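Local coordinates for protein p-nitrophenyl phosphatase (Pho2) (Archaeoglobus fulgidus, PDB 3QGM) that is probably a metal-dependent phosphatase of the haloacid dehalogenase superfamily, with a calcium ion bound at its acidic metal site, at residues Leu58-Leu61 / Arg62-Leu66. Residues are numbered along the deposited sequence; the frame is centred on the assembly and turned at random.
Sequences LERL and RSFGL
The guanidinium group of Arg62 lies flat over the end of the Leu58 side chain, one turn earlier in the helix, with Leu58 CD2 3.7 Å from Arg62 CZ and set off from the centre of that face. Leu58 places its branch there by turning CG anti to its own backbone N (chi1 -179°), while Arg62 runs extended from CG to NE. The guanidinium is also tied down by a hydrogen bond from NH2 to the carbonyl O of Val68, so its polar end is held while its face rests on the leucine.

Two residues further along the helix, Arg60 and Phe64 run alongside each other, pointing the same way: Arg60 CG touches Phe64 CZ at 3.6 Å, the methylenes meeting the far end of the ring and the guanidinium plane tilted 45° from it. Arg60 O sits over a face of that ring, towards its rim. Arg60 O accepts two hydrogen bonds, from Ser63 OG at 2.7 Å, in the carbonyl plane on a lone pair, and from Phe64 N at 3.1 Å.

Here helix 54-63 of the strand 42-47, helix, strand 73-75 crossover in the HAD core ends in a Schellman motif. Gly65 takes positive phi (106°), its N bonded back to Arg62 O, and Leu66 N makes a weak 3.3 Å bond to Leu61 O. Leu61 CD2 meets Phe64 CD2 at 4.0 Å, and Phe64 and Leu66 both press on Val30 of helix 27-38. Replacing Phe64 with an alanine would probably leave the Arg60 methylenes and Leu61 CD2 without their ring neighbour and weaken the helix end's grip on Val30. Leu58 and Leu61 both pack against Ile73 of strand 73-75.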
loop_
_atom_site.group_PDB
_atom_site.type_symbol
_atom_site.label_atom_id
_atom_site.label_comp_id
_atom_site.label_asym_id
_atom_site.label_seq_id
_atom_site.Cartn_x
_atom_site.Cartn_y
_atom_site.Cartn_z
ATOM N N LEU A 58 0.856 25.965 16.027
ATOM C CA LEU A 58 0.680 27.036 16.999
ATOM C C LEU A 58 1.021 28.353 16.329
ATOM O O LEU A 58 0.213 29.284 16.316
ATOM C CB LEU A 58 1.574 26.814 18.233
ATOM C CG LEU A 58 1.525 27.827 19.394
ATOM C CD1 LEU A 58 0.075 27.925 19.876
ATOM C CD2 LEU A 58 2.523 27.540 20.558
ATOM N N GLU A 59 2.214 28.433 15.744
ATOM C CA GLU A 59 2.638 29.660 15.100
ATOM C C GLU A 59 1.696 30.015 13.943
ATOM O O GLU A 59 1.315 31.157 13.823
ATOM C CB GLU A 59 4.123 29.573 14.672
ATOM C CG GLU A 59 5.019 29.688 15.880
ATOM C CD GLU A 59 6.514 29.442 15.599
ATOM O OE1 GLU A 59 6.927 29.397 14.428
ATOM O OE2 GLU A 59 7.242 29.298 16.578
ATOM N N ARG A 60 1.212 29.036 13.190
ATOM C CA ARG A 60 0.253 29.336 12.138
ATOM C C ARG A 60 -1.043 29.956 12.656
ATOM O O ARG A 60 -1.481 31.006 12.144
ATOM C CB ARG A 60 -0.021 28.141 11.282
ATOM C CG ARG A 60 -1.081 28.431 10.205
ATOM C CD ARG A 60 -1.324 27.219 9.366
ATOM N NE ARG A 60 -0.077 26.745 8.817
ATOM C CZ ARG A 60 0.098 25.609 8.160
ATOM N NH1 ARG A 60 -0.918 24.784 7.942
ATOM N NH2 ARG A 60 1.315 25.304 7.719
ATOM N N LEU A 61 -1.665 29.345 13.659
ATOM C CA LEU A 61 -2.888 29.924 14.232
ATOM C C LEU A 61 -2.658 31.370 14.692
ATOM O O LEU A 61 -3.481 32.253 14.437
ATOM C CB LEU A 61 -3.457 29.097 15.390
ATOM C CG LEU A 61 -4.049 27.730 14.953
ATOM C CD1 LEU A 61 -4.686 27.040 16.088
ATOM C CD2 LEU A 61 -5.051 27.913 13.862
ATOM N N ARG A 62 -1.528 31.611 15.364
ATOM C CA ARG A 62 -1.202 32.992 15.732
ATOM C C ARG A 62 -1.038 33.908 14.525
ATOM O O ARG A 62 -1.444 35.046 14.614
ATOM C CB ARG A 62 0.018 33.078 16.661
ATOM C CG ARG A 62 -0.176 32.326 17.978
ATOM C CD ARG A 62 1.201 32.039 18.647
ATOM N NE ARG A 62 1.047 31.629 20.034
ATOM C CZ ARG A 62 2.047 31.245 20.842
ATOM N NH1 ARG A 62 3.321 31.193 20.414
ATOM N NH2 ARG A 62 1.761 30.911 22.088
ATOM N N SER A 63 -0.481 33.432 13.409
ATOM C CA SER A 63 -0.381 34.263 12.200
ATOM C C SER A 63 -1.775 34.635 11.653
ATOM O O SER A 63 -1.900 35.623 10.940
ATOM C CB SER A 63 0.477 33.621 11.102
ATOM O OG SER A 63 -0.220 32.628 10.344
ATOM N N PHE A 64 -2.802 33.844 11.972
ATOM C CA PHE A 64 -4.191 34.168 11.598
ATOM C C PHE A 64 -4.808 35.226 12.506
ATOM O O PHE A 64 -5.902 35.711 12.261
ATOM C CB PHE A 64 -5.076 32.906 11.666
ATOM C CG PHE A 64 -4.713 31.832 10.667
ATOM C CD1 PHE A 64 -3.953 32.111 9.550
ATOM C CD2 PHE A 64 -5.157 30.537 10.844
ATOM C CE1 PHE A 64 -3.643 31.132 8.651
ATOM C CE2 PHE A 64 -4.839 29.546 9.932
ATOM C CZ PHE A 64 -4.066 29.838 8.854
ATOM N N GLY A 65 -4.139 35.542 13.605
ATOM C CA GLY A 65 -4.618 36.587 14.486
ATOM C C GLY A 65 -5.224 36.049 15.758
ATOM O O GLY A 65 -5.814 36.803 16.534
ATOM N N LEU A 66 -5.095 34.743 15.985
ATOM C CA LEU A 66 -5.717 34.118 17.135
ATOM C C LEU A 66 -4.720 34.118 18.292
ATOM O O LEU A 66 -3.502 33.983 18.089
ATOM C CB LEU A 66 -6.172 32.679 16.803
ATOM C CG LEU A 66 -7.034 32.514 15.538
ATOM C CD1 LEU A 66 -7.586 31.116 15.463
ATOM C CD2 LEU A 66 -8.164 33.502 15.499
#